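Local structure of cell wall surface anchor protein (Streptococcus agalactiae, 4Z1P) at residues A[21-26]-A[175-180]; A[49-54]-A[161-166]; A[222-227]-A[317-322]. The protein probably acts as a cell-surface adhesin of the antigen I/II family, held on the bacterial wall through an LPXTG motif. One frame throughout, in Å; residues are numbered along the deposited sequence.

Contact 1: residues A[21-26]-A[175-180]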
ATOM      1  N   GLY A  21       2.866   6.466   8.827  1.00 17.06           N
ATOM      2  CA  GLY A  21       1.542   6.599   9.401  1.00 20.43           C
ATOM      3  C   GLY A  21       0.394   6.702   8.374  1.00 20.55           C
ATOM      4  O   GLY A  21      -0.739   6.882   8.773  1.00 22.96           O
ATOM      5  N   LYS A  22       0.669   6.532   7.090  1.00 19.62           N
ATOM      6  CA  LYS A  22      -0.372   6.673   6.053  1.00 22.81           C
ATOM      7  C   LYS A  22      -0.808   5.337   5.474  1.00 20.33           C
ATOM      8  O   LYS A  22      -0.077   4.363   5.543  1.00 19.68           O
ATOM      9  CB  LYS A  22       0.115   7.567   4.890  1.00 23.96           C
ATOM     10  CG  LYS A  22       0.775   8.867   5.278  1.00 26.88           C
ATOM     11  CD  LYS A  22      -0.170   9.875   5.877  1.00 31.74           C
ATOM     12  CE  LYS A  22       0.475  11.243   5.964  1.00 36.16           C
ATOM     13  NZ  LYS A  22      -0.441  12.112   6.788  1.00 42.49           N
ATOM     14  N   SER A  23      -1.970   5.306   4.823  1.00 18.32           N
ATOM     15  CA  SER A  23      -2.476   4.079   4.263  1.00 17.79           C
ATOM     16  C   SER A  23      -2.001   3.799   2.867  1.00 16.24           C
ATOM     17  O   SER A  23      -1.640   4.688   2.098  1.00 17.90           O
ATOM     18  CB  SER A  23      -4.015   3.988   4.301  1.00 18.16           C
ATOM     19  OG  SER A  23      -4.548   5.124   3.690  1.00 18.88           O
ATOM     20  N   VAL A  24      -1.977   2.516   2.561  1.00 16.93           N
ATOM     21  CA  VAL A  24      -1.628   2.029   1.268  1.00 18.95           C
ATOM     22  C   VAL A  24      -2.551   0.889   0.845  1.00 18.27           C
ATOM     23  O   VAL A  24      -3.225   0.314   1.644  1.00 19.50           O
ATOM     24  CB  VAL A  24      -0.156   1.498   1.217  1.00 19.32           C
ATOM     25  CG1 VAL A  24       0.813   2.576   1.655  1.00 19.48           C
ATOM     26  CG2 VAL A  24       0.021   0.250   2.072  1.00 18.83           C
ATOM     27  N   LEU A  25      -2.448   0.507  -0.421  1.00 20.41           N
ATOM     28  CA  LEU A  25      -3.344  -0.452  -1.048  1.00 21.99           C
ATOM     29  C   LEU A  25      -2.682  -1.830  -1.198  1.00 20.85           C
ATOM     30  O   LEU A  25      -1.442  -1.928  -1.115  1.00 20.06           O
ATOM     31  CB  LEU A  25      -3.761   0.056  -2.433  1.00 21.49           C
ATOM     32  CG  LEU A  25      -4.691   1.275  -2.356  1.00 22.66           C
ATOM     33  CD1 LEU A  25      -4.727   2.066  -3.646  1.00 20.94           C
ATOM     34  CD2 LEU A  25      -6.084   0.976  -1.841  1.00 22.33           C
ATOM     35  N   PRO A  26      -3.490  -2.888  -1.520  1.00 20.25           N
ATOM     36  CA  PRO A  26      -2.951  -4.245  -1.534  1.00 18.52           C
ATOM     37  C   PRO A  26      -1.823  -4.401  -2.484  1.00 19.38           C
ATOM     38  O   PRO A  26      -0.907  -5.163  -2.164  1.00 18.29           O
ATOM     39  CB  PRO A  26      -4.148  -5.121  -1.950  1.00 20.19           C
ATOM     40  CG  PRO A  26      -5.283  -4.390  -1.411  1.00 19.39           C
ATOM     41  CD  PRO A  26      -4.960  -2.928  -1.653  1.00 21.15           C
ATOM     42  N   ASP A 175      -1.092   1.637   7.307  1.00 20.18           N
ATOM     43  CA  ASP A 175      -2.303   0.806   7.344  1.00 22.64           C
ATOM     44  C   ASP A 175      -2.610   0.281   5.939  1.00 20.78           C
ATOM     45  O   ASP A 175      -2.471   1.033   4.967  1.00 19.81           O
ATOM     46  CB  ASP A 175      -3.483   1.640   7.868  1.00 30.73           C
ATOM     47  CG  ASP A 175      -3.034   2.731   8.813  1.00 39.66           C
ATOM     48  OD1 ASP A 175      -2.561   3.852   8.339  1.00 43.75           O
ATOM     49  OD2 ASP A 175      -3.094   2.424  10.015  1.00 42.23           O
ATOM     50  N   LEU A 176      -2.999  -0.989   5.833  1.00 18.74           N
ATOM     51  CA  LEU A 176      -3.357  -1.597   4.591  1.00 18.72           C
ATOM     52  C   LEU A 176      -4.881  -1.524   4.495  1.00 19.28           C
ATOM     53  O   LEU A 176      -5.567  -2.113   5.344  1.00 23.03           O
ATOM     54  CB  LEU A 176      -2.910  -3.027   4.571  1.00 19.37           C
ATOM     55  CG  LEU A 176      -3.007  -3.856   3.279  1.00 20.81           C
ATOM     56  CD1 LEU A 176      -4.435  -4.093   2.783  1.00 21.69           C
ATOM     57  CD2 LEU A 176      -2.158  -3.206   2.206  1.00 20.52           C
ATOM     58  N   THR A 177      -5.373  -0.849   3.441  1.00 18.20           N
ATOM     59  CA  THR A 177      -6.817  -0.671   3.192  1.00 17.69           C
ATOM     60  C   THR A 177      -7.157  -1.433   1.947  1.00 17.62           C
ATOM     61  O   THR A 177      -6.655  -1.158   0.847  1.00 17.22           O
ATOM     62  CB  THR A 177      -7.193   0.784   3.049  1.00 18.59           C
ATOM     63  OG1 THR A 177      -6.407   1.369   1.998  1.00 19.05           O
ATOM     64  CG2 THR A 177      -7.011   1.596   4.410  1.00 18.95           C
ATOM     65  N   THR A 178      -8.011  -2.426   2.121  1.00 19.27           N
ATOM     66  CA  THR A 178      -8.492  -3.224   1.021  1.00 20.49           C
ATOM     67  C   THR A 178      -9.792  -2.530   0.526  1.00 21.69           C
ATOM     68  O   THR A 178     -10.722  -2.359   1.287  1.00 18.45           O
ATOM     69  CB  THR A 178      -8.814  -4.662   1.504  1.00 22.81           C
ATOM     70  OG1 THR A 178      -7.596  -5.390   1.715  1.00 25.59           O
ATOM     71  CG2 THR A 178      -9.645  -5.425   0.432  1.00 23.87           C
ATOM     72  N   PRO A 179      -9.853  -2.185  -0.742  1.00 19.65           N
ATOM     73  CA  PRO A 179     -11.101  -1.582  -1.229  1.00 20.41           C
ATOM     74  C   PRO A 179     -12.251  -2.544  -1.215  1.00 22.62           C
ATOM     75  O   PRO A 179     -12.049  -3.748  -1.338  1.00 20.26           O
ATOM     76  CB  PRO A 179     -10.773  -1.159  -2.642  1.00 20.76           C
ATOM     77  CG  PRO A 179      -9.276  -1.140  -2.729  1.00 20.84           C
ATOM     78  CD  PRO A 179      -8.763  -2.093  -1.722  1.00 19.99           C
ATOM     79  N   GLU A 180     -13.454  -2.005  -1.030  1.00 23.85           N
ATOM     80  CA  GLU A 180     -14.692  -2.761  -1.000  1.00 26.81           C
ATOM     81  C   GLU A 180     -15.794  -1.954  -1.715  1.00 26.63           C
ATOM     82  O   GLU A 180     -15.842  -0.732  -1.579  1.00 22.45           O
ATOM     83  CB  GLU A 180     -15.078  -2.913   0.441  1.00 29.67           C
ATOM     84  CG  GLU A 180     -16.177  -3.903   0.677  1.00 37.01           C
ATOM     85  CD  GLU A 180     -16.667  -3.850   2.120  1.00 41.92           C
ATOM     86  OE1 GLU A 180     -16.122  -3.047   2.924  1.00 50.94           O
ATOM     87  OE2 GLU A 180     -17.577  -4.623   2.447  1.00 46.33           O
TER
HETATM   88  O   HOH W   1      -5.809   3.960   1.372  1.00 20.81           O

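Contact 2: residues A[49-54]-A[161-166]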
ATOM      1  N   GLU A  49      39.624  -6.748  19.841  1.00 23.47           N
ATOM      2  CA  GLU A  49      38.554  -7.602  20.325  0.50 25.27           C
ATOM      3  C   GLU A  49      37.172  -6.986  20.036  1.00 24.59           C
ATOM      4  O   GLU A  49      36.244  -7.683  19.663  1.00 23.47           O
ATOM      5  CB  GLU A  49      38.716  -7.866  21.830  0.50 28.31           C
ATOM      6  CG  GLU A  49      37.878  -8.998  22.353  0.50 29.05           C
ATOM      7  CD  GLU A  49      37.588  -8.887  23.832  0.50 32.98           C
ATOM      8  OE1 GLU A  49      38.314  -8.160  24.561  0.50 33.72           O
ATOM      9  OE2 GLU A  49      36.615  -9.535  24.262  0.50 35.20           O
ATOM     10  N   ALA A  50      37.036  -5.672  20.163  1.00 22.30           N
ATOM     11  CA  ALA A  50      35.784  -5.024  19.836  1.00 21.13           C
ATOM     12  C   ALA A  50      35.476  -5.140  18.334  1.00 19.43           C
ATOM     13  O   ALA A  50      34.354  -5.459  17.915  1.00 17.47           O
ATOM     14  CB  ALA A  50      35.868  -3.576  20.241  1.00 21.04           C
ATOM     15  N   ILE A  51      36.489  -4.870  17.524  1.00 17.64           N
ATOM     16  CA  ILE A  51      36.335  -4.847  16.070  1.00 19.03           C
ATOM     17  C   ILE A  51      35.950  -6.242  15.615  1.00 18.72           C
ATOM     18  O   ILE A  51      35.085  -6.383  14.730  1.00 17.87           O
ATOM     19  CB  ILE A  51      37.626  -4.367  15.400  1.00 19.92           C
ATOM     20  CG1 ILE A  51      37.817  -2.866  15.683  1.00 19.31           C
ATOM     21  CG2 ILE A  51      37.630  -4.695  13.929  1.00 18.32           C
ATOM     22  CD1 ILE A  51      39.271  -2.436  15.698  1.00 21.44           C
ATOM     23  N   ALA A  52      36.550  -7.245  16.232  1.00 18.25           N
ATOM     24  CA  ALA A  52      36.246  -8.632  15.902  1.00 20.18           C
ATOM     25  C   ALA A  52      34.770  -9.027  16.128  1.00 19.27           C
ATOM     26  O   ALA A  52      34.277  -9.955  15.486  1.00 20.33           O
ATOM     27  CB  ALA A  52      37.217  -9.598  16.596  1.00 21.70           C
ATOM     28  N   LYS A  53      34.022  -8.358  16.993  1.00 18.26           N
ATOM     29  CA  LYS A  53      32.596  -8.656  17.124  1.00 17.87           C
ATOM     30  C   LYS A  53      31.755  -8.201  15.907  1.00 16.38           C
ATOM     31  O   LYS A  53      30.582  -8.488  15.771  1.00 16.96           O
ATOM     32  CB  LYS A  53      32.082  -8.042  18.408  1.00 20.58           C
ATOM     33  CG  LYS A  53      32.787  -8.624  19.618  1.00 23.89           C
ATOM     34  CD  LYS A  53      32.226  -8.126  20.930  1.00 27.70           C
ATOM     35  CE  LYS A  53      32.716  -8.981  22.120  1.00 34.11           C
ATOM     36  NZ  LYS A  53      31.732  -8.786  23.236  1.00 40.46           N
ATOM     37  N   GLY A  54      32.342  -7.394  15.064  1.00 15.84           N
ATOM     38  CA  GLY A  54      31.730  -7.008  13.790  1.00 15.53           C
ATOM     39  C   GLY A  54      30.608  -6.016  13.808  1.00 14.13           C
ATOM     40  O   GLY A  54      30.457  -5.245  14.756  1.00 12.86           O
ATOM     41  N   ILE A 161      24.002  -3.601  15.388  1.00 10.19           N
ATOM     42  CA  ILE A 161      24.911  -4.117  16.427  1.00 11.67           C
ATOM     43  C   ILE A 161      26.297  -3.760  16.018  1.00 13.47           C
ATOM     44  O   ILE A 161      26.763  -4.191  14.916  1.00 12.29           O
ATOM     45  CB  ILE A 161      24.767  -5.611  16.629  1.00 11.58           C
ATOM     46  CG1 ILE A 161      23.351  -5.928  16.924  1.00 12.99           C
ATOM     47  CG2 ILE A 161      25.727  -6.098  17.723  1.00 13.32           C
ATOM     48  CD1 ILE A 161      23.103  -7.426  16.909  1.00 17.40           C
ATOM     49  N   ASP A 162      26.906  -2.879  16.802  1.00 11.53           N
ATOM     50  CA  ASP A 162      28.219  -2.337  16.515  1.00 12.85           C
ATOM     51  C   ASP A 162      29.145  -2.856  17.594  1.00 13.14           C
ATOM     52  O   ASP A 162      28.944  -2.558  18.785  1.00 12.50           O
ATOM     53  CB  ASP A 162      28.217  -0.811  16.608  1.00 14.70           C
ATOM     54  CG  ASP A 162      27.151  -0.153  15.799  1.00 15.01           C
ATOM     55  OD1 ASP A 162      26.792  -0.692  14.688  1.00 14.07           O
ATOM     56  OD2 ASP A 162      26.630   0.881  16.273  1.00 14.53           O
ATOM     57  N   PHE A 163      30.192  -3.554  17.216  1.00 13.37           N
ATOM     58  CA  PHE A 163      31.174  -4.102  18.180  1.00 14.33           C
ATOM     59  C   PHE A 163      30.490  -4.888  19.319  1.00 15.27           C
ATOM     60  O   PHE A 163      30.910  -4.809  20.519  1.00 14.57           O
ATOM     61  CB  PHE A 163      32.044  -2.954  18.816  1.00 14.79           C
ATOM     62  CG  PHE A 163      32.533  -1.866  17.894  1.00 13.23           C
ATOM     63  CD1 PHE A 163      33.711  -2.028  17.162  1.00 13.73           C
ATOM     64  CD2 PHE A 163      31.864  -0.673  17.770  1.00 15.21           C
ATOM     65  CE1 PHE A 163      34.206  -1.041  16.358  1.00 15.05           C
ATOM     66  CE2 PHE A 163      32.350   0.336  16.981  1.00 13.08           C
ATOM     67  CZ  PHE A 163      33.537   0.153  16.275  1.00 14.71           C
ATOM     68  N   GLY A 164      29.366  -5.539  19.005  1.00 13.79           N
ATOM     69  CA  GLY A 164      28.619  -6.304  20.008  1.00 15.18           C
ATOM     70  C   GLY A 164      27.602  -5.507  20.853  1.00 15.62           C
ATOM     71  O   GLY A 164      26.879  -6.081  21.659  1.00 14.68           O
ATOM     72  N   ASN A 165      27.535  -4.205  20.631  1.00 15.45           N
ATOM     73  CA  ASN A 165      26.528  -3.393  21.270  1.00 15.32           C
ATOM     74  C   ASN A 165      25.334  -3.156  20.374  1.00 15.78           C
ATOM     75  O   ASN A 165      25.486  -2.721  19.186  1.00 16.10           O
ATOM     76  CB  ASN A 165      27.099  -2.046  21.649  1.00 18.80           C
ATOM     77  CG  ASN A 165      28.388  -2.165  22.425  1.00 21.20           C
ATOM     78  OD1 ASN A 165      28.489  -2.979  23.318  1.00 20.97           O
ATOM     79  ND2 ASN A 165      29.403  -1.397  22.031  1.00 23.81           N
ATOM     80  N   GLY A 166      24.136  -3.421  20.919  1.00 13.46           N
ATOM     81  CA  GLY A 166      22.898  -3.238  20.176  1.00 13.48           C
ATOM     82  C   GLY A 166      22.172  -1.916  20.272  1.00 15.18           C
ATOM     83  O   GLY A 166      22.053  -1.340  21.358  1.00 14.62           O
TER
HETATM   84  O   HOH W   2      28.685  -6.493  16.416  1.00 14.47           O

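Contact 3: residues A[222-227]-A[317-322]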
ATOM      1  N   LEU A 222      -4.342   9.278  -6.350  1.00 23.88           N
ATOM      2  CA  LEU A 222      -5.245   8.511  -7.180  1.00 24.34           C
ATOM      3  C   LEU A 222      -4.934   8.735  -8.617  1.00 23.16           C
ATOM      4  O   LEU A 222      -4.767   9.888  -9.046  1.00 21.56           O
ATOM      5  CB  LEU A 222      -6.668   8.949  -6.943  1.00 24.47           C
ATOM      6  CG  LEU A 222      -7.233   8.525  -5.608  1.00 26.03           C
ATOM      7  CD1 LEU A 222      -8.651   9.078  -5.504  1.00 29.17           C
ATOM      8  CD2 LEU A 222      -7.253   6.993  -5.522  1.00 25.59           C
ATOM      9  N   PHE A 223      -4.894   7.641  -9.360  1.00 24.19           N
ATOM     10  CA  PHE A 223      -4.881   7.708 -10.813  1.00 22.87           C
ATOM     11  C   PHE A 223      -5.942   6.885 -11.559  1.00 23.07           C
ATOM     12  O   PHE A 223      -6.136   7.102 -12.739  1.00 19.27           O
ATOM     13  CB  PHE A 223      -3.503   7.374 -11.313  1.00 24.69           C
ATOM     14  CG  PHE A 223      -3.082   5.971 -11.052  1.00 24.65           C
ATOM     15  CD1 PHE A 223      -3.393   4.970 -11.963  1.00 26.00           C
ATOM     16  CD2 PHE A 223      -2.329   5.669  -9.938  1.00 25.84           C
ATOM     17  CE1 PHE A 223      -3.008   3.660 -11.736  1.00 28.61           C
ATOM     18  CE2 PHE A 223      -1.935   4.347  -9.685  1.00 27.67           C
ATOM     19  CZ  PHE A 223      -2.273   3.346 -10.591  1.00 26.23           C
ATOM     20  N   GLU A 224      -6.610   5.940 -10.887  1.00 21.30           N
ATOM     21  CA  GLU A 224      -7.662   5.161 -11.483  1.00 20.64           C
ATOM     22  C   GLU A 224      -8.758   4.999 -10.465  1.00 21.49           C
ATOM     23  O   GLU A 224      -8.487   4.633  -9.342  1.00 17.56           O
ATOM     24  CB  GLU A 224      -7.169   3.789 -11.903  1.00 21.52           C
ATOM     25  CG  GLU A 224      -8.255   2.822 -12.328  1.00 23.94           C
ATOM     26  CD  GLU A 224      -7.722   1.506 -12.839  1.00 25.88           C
ATOM     27  OE1 GLU A 224      -6.840   0.946 -12.179  1.00 26.91           O
ATOM     28  OE2 GLU A 224      -8.188   1.011 -13.896  1.00 29.09           O
ATOM     29  N   TYR A 225      -9.997   5.310 -10.863  1.00 19.25           N
ATOM     30  CA  TYR A 225     -11.158   5.047 -10.032  1.00 18.86           C
ATOM     31  C   TYR A 225     -12.278   4.759 -11.018  1.00 19.81           C
ATOM     32  O   TYR A 225     -12.771   5.658 -11.683  1.00 20.76           O
ATOM     33  CB  TYR A 225     -11.414   6.230  -9.090  1.00 18.07           C
ATOM     34  CG  TYR A 225     -12.518   6.051  -8.057  1.00 18.04           C
ATOM     35  CD1 TYR A 225     -13.888   6.021  -8.421  1.00 17.99           C
ATOM     36  CD2 TYR A 225     -12.214   5.907  -6.714  1.00 18.76           C
ATOM     37  CE1 TYR A 225     -14.862   5.848  -7.454  1.00 15.92           C
ATOM     38  CE2 TYR A 225     -13.172   5.757  -5.745  1.00 16.67           C
ATOM     39  CZ  TYR A 225     -14.520   5.741  -6.135  1.00 17.69           C
ATOM     40  OH  TYR A 225     -15.490   5.557  -5.150  1.00 16.51           O
ATOM     41  N   LYS A 226     -12.652   3.497 -11.191  1.00 22.38           N
ATOM     42  CA  LYS A 226     -13.605   3.222 -12.236  1.00 22.10           C
ATOM     43  C   LYS A 226     -14.451   2.038 -11.967  1.00 23.79           C
ATOM     44  O   LYS A 226     -14.077   1.174 -11.187  1.00 21.64           O
ATOM     45  CB  LYS A 226     -12.875   3.077 -13.550  1.00 25.71           C
ATOM     46  CG  LYS A 226     -12.377   1.727 -13.863  1.00 25.00           C
ATOM     47  CD  LYS A 226     -11.828   1.689 -15.291  1.00 27.18           C
ATOM     48  CE  LYS A 226     -11.112   0.379 -15.458  1.00 28.98           C
ATOM     49  NZ  LYS A 226     -10.442   0.208 -16.765  1.00 32.93           N
ATOM     50  N   PHE A 227     -15.645   2.035 -12.561  1.00 21.94           N
ATOM     51  CA  PHE A 227     -16.565   0.913 -12.480  1.00 21.82           C
ATOM     52  C   PHE A 227     -16.699   0.285 -13.849  1.00 21.30           C
ATOM     53  O   PHE A 227     -16.808   0.991 -14.823  1.00 20.92           O
ATOM     54  CB  PHE A 227     -17.970   1.390 -12.087  1.00 22.28           C
ATOM     55  CG  PHE A 227     -18.027   2.270 -10.867  1.00 23.36           C
ATOM     56  CD1 PHE A 227     -17.783   3.636 -10.943  1.00 24.91           C
ATOM     57  CD2 PHE A 227     -18.435   1.760  -9.672  1.00 23.95           C
ATOM     58  CE1 PHE A 227     -17.910   4.465  -9.817  1.00 24.90           C
ATOM     59  CE2 PHE A 227     -18.580   2.580  -8.552  1.00 24.50           C
ATOM     60  CZ  PHE A 227     -18.306   3.927  -8.624  1.00 27.65           C
ATOM     61  N   ASP A 317     -17.446  -4.778 -11.473  1.00 22.55           N
ATOM     62  CA  ASP A 317     -16.058  -4.718 -11.010  1.00 23.63           C
ATOM     63  C   ASP A 317     -15.730  -3.252 -10.721  1.00 24.72           C
ATOM     64  O   ASP A 317     -16.288  -2.338 -11.362  1.00 21.01           O
ATOM     65  CB  ASP A 317     -15.124  -5.162 -12.120  1.00 24.50           C
ATOM     66  CG  ASP A 317     -15.374  -6.603 -12.601  1.00 26.84           C
ATOM     67  OD1 ASP A 317     -15.791  -7.461 -11.830  1.00 28.72           O
ATOM     68  OD2 ASP A 317     -15.125  -6.837 -13.786  1.00 31.78           O
ATOM     69  N   PHE A 318     -14.777  -3.032  -9.817  1.00 23.04           N
ATOM     70  CA  PHE A 318     -14.343  -1.707  -9.428  1.00 20.92           C
ATOM     71  C   PHE A 318     -12.836  -1.725  -9.411  1.00 21.54           C
ATOM     72  O   PHE A 318     -12.257  -2.688  -8.878  1.00 19.11           O
ATOM     73  CB  PHE A 318     -14.854  -1.420  -8.018  1.00 24.18           C
ATOM     74  CG  PHE A 318     -14.371  -0.128  -7.453  1.00 24.05           C
ATOM     75  CD1 PHE A 318     -14.893   1.088  -7.886  1.00 24.78           C
ATOM     76  CD2 PHE A 318     -13.332  -0.121  -6.562  1.00 26.22           C
ATOM     77  CE1 PHE A 318     -14.420   2.277  -7.364  1.00 26.26           C
ATOM     78  CE2 PHE A 318     -12.868   1.065  -6.014  1.00 27.20           C
ATOM     79  CZ  PHE A 318     -13.403   2.264  -6.422  1.00 27.20           C
ATOM     80  N   PHE A 319     -12.208  -0.696  -9.969  1.00 22.55           N
ATOM     81  CA  PHE A 319     -10.749  -0.590  -9.997  1.00 22.19           C
ATOM     82  C   PHE A 319     -10.330   0.709  -9.338  1.00 22.27           C
ATOM     83  O   PHE A 319     -10.826   1.786  -9.704  1.00 20.93           O
ATOM     84  CB  PHE A 319     -10.219  -0.590 -11.429  1.00 25.18           C
ATOM     85  CG  PHE A 319     -10.512  -1.845 -12.186  1.00 27.21           C
ATOM     86  CD1 PHE A 319     -11.793  -2.091 -12.671  1.00 25.96           C
ATOM     87  CD2 PHE A 319      -9.506  -2.765 -12.436  1.00 28.17           C
ATOM     88  CE1 PHE A 319     -12.071  -3.244 -13.381  1.00 25.96           C
ATOM     89  CE2 PHE A 319      -9.772  -3.939 -13.113  1.00 28.48           C
ATOM     90  CZ  PHE A 319     -11.064  -4.168 -13.612  1.00 30.80           C
ATOM     91  N   VAL A 320      -9.400   0.631  -8.390  1.00 20.18           N
ATOM     92  CA  VAL A 320      -8.772   1.817  -7.841  1.00 19.37           C
ATOM     93  C   VAL A 320      -7.246   1.557  -7.824  1.00 21.10           C
ATOM     94  O   VAL A 320      -6.803   0.565  -7.263  1.00 18.24           O
ATOM     95  CB  VAL A 320      -9.326   2.199  -6.463  1.00 19.27           C
ATOM     96  CG1 VAL A 320      -9.258   1.052  -5.459  1.00 20.73           C
ATOM     97  CG2 VAL A 320      -8.599   3.410  -5.891  1.00 20.06           C
ATOM     98  N   ASN A 321      -6.510   2.412  -8.543  1.00 20.46           N
ATOM     99  CA  ASN A 321      -5.060   2.322  -8.714  1.00 22.24           C
ATOM    100  C   ASN A 321      -4.638   0.902  -8.957  1.00 22.84           C
ATOM    101  O   ASN A 321      -3.692   0.420  -8.363  1.00 25.76           O
ATOM    102  CB  ASN A 321      -4.360   2.908  -7.486  1.00 20.85           C
ATOM    103  CG  ASN A 321      -4.370   4.410  -7.468  1.00 22.44           C
ATOM    104  OD1 ASN A 321      -5.180   5.107  -8.176  1.00 22.09           O
ATOM    105  ND2 ASN A 321      -3.505   4.953  -6.626  1.00 20.62           N
ATOM    106  N   GLY A 322      -5.346   0.247  -9.862  1.00 21.86           N
ATOM    107  CA  GLY A 322      -5.000  -1.071 -10.345  1.00 23.12           C
ATOM    108  C   GLY A 322      -5.504  -2.200  -9.504  1.00 22.55           C
ATOM    109  O   GLY A 322      -5.298  -3.345  -9.861  1.00 26.61           O
TER

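Contact 1: residues A[21-26]-A[175-180]
The CD2 methyl of L25 overlaps the T177 carbonyl, CD2 lying 3.5 Å from T177 O, and also touches the P179 ring, 3.9 Å from its CG. With L25 CG anti to its own carbonyl carbon (chi1 -70°), a side chain that leaves the backbone pointing away from T177 still brings its end back onto it. T177 O, buried beneath this methyl and P26 CD, has no hydrogen-bonding partner in the model. P26 and P179 meet tip to tip, while V24 CG2 approaches L176 CD2 at 4.1 Å, these two side chains crossing at about a right angle. The backbones supply the polar ties: V24 N donates to D175 O (2.9 Å) and T177 N to V24 O (3.0 Å), a single beta bridge between two segments whose end-to-end directions differ by 38°. A loop is thus laid on the end of strand 165-177, the edge strand of a five-stranded sheet in an immunoglobulin-like domain of the DEv-IgG kind known from antigen I/II proteins. A water joins the two hydroxyls, 2.9 Å from S23 OG and 2.7 Å from T177 OG1. Beyond the pair, K22 NZ bonds to N217 and the S23 backbone to N217 and G219. W212 packs on T177 and P179, and I154 of strand 153-162 on V24 and L176.

Contact 2: residues A[49-54]-A[161-166]
G54 O is gripped twice: F163 N donates to it at 3.0 Å, and a water donates to it at 2.7 Å. F163 N lies nearly on the line of the G54 C=O bond (175°), though its N-H is turned off the straight line, 144° at the hydrogen. The same water accepts from G164 N at 2.8 Å and also has K53 O within bonding distance, so its protons are shared among more acceptors than they can serve together. In this way the carbonyls of K53 and G54, where the chain leaves helix 48-52, and two successive N-H groups of the turn gather round one small polar patch.

Next to that patch lies F163. Its CG sits beside the backbone N, anti to the carbonyl carbon (chi1 -42°), which runs the ring alongside the helix: A50 O lies in the ring plane at its edge, 3.6 Å from F163 CD1. A50 CB touches the same ring carbon, whereas I51 lies side by side with the ring and points the same way, its CG1 4.1 Å from F163 CE1. Further round, Y41 and F55 make edge-to-face pairs with F163, and Y127 and V131 of helix 123-131 also pack on it. K53 CB and CD pack against the F163-G164 peptide, K53 CD 3.6 Å from F163 O. Paired bonds between D162 and N165, N to O in each direction, close a two-residue beta-hairpin with a type I' turn, joining strands 153-162 and 165-177 and docked on the end of helix 48-52.

Contact 3: residues A[222-227]-A[317-322]
The edge of the F318 ring is a bump that fits into the hollow between the faces of Y225 and F227 on the neighbouring strand. Against Y225 the T-shape is nearly square, planes at 86° and F318 CZ 3.6 Å from Y225 CE2; against F227 the planes stand at 63°. F318 CG is anti to its backbone N (chi1 175°), which extends the ring to both. L222 CD2 meets V320 CG2 at 3.8 Å, the two side chains crossing obliquely. On the sheet face of K226 and F319, the lysine's methylenes cross the phenyl ring, K226 CE 3.8 Å from F319 CD1.

Past the antiparallel strands, the N321 amide lies flat over the F223 ring, N321 CG 3.3 Å from F223 CE2. Its OD1 accepts from F223 N (2.8 Å) and E224 N (3.2 Å), both arriving from the same face of the amide. E224 stretches alongside F319 to receive G322 N on OE1 at 2.8 Å. Aromatic packing therefore dominates the face carrying Y225, F227, F318 and V320 in the C-terminal immunoglobulin-like domain, while beyond the regular ladder the N321 amide is held by two N-H groups at OD1 and by D221 O at ND2, the E224 carboxylate by a single bent bond.

From the N terminus, the loop between strands 8-11 and 29-36 supplies the first half of contact 1, which waits until 175-180 to close. Within that long loop lies contact 2, opened by helix 48-52 and closed at the hairpin 161-166. Contact 3 follows in series, opening at 222 and closing at 322. Contacts 1 and 2 both use strand 165-177, yet their centres are about 39 Å apart, near its two ends. Contacts 1 and 3 touch: P179 CG lies 3.5 Å from V320 CG1 and L25 CD1 meets N321 CB. Contact 1 therefore sits where the two immunoglobulin-like domains join, with contact 2 far out in one and contact 3 in the other.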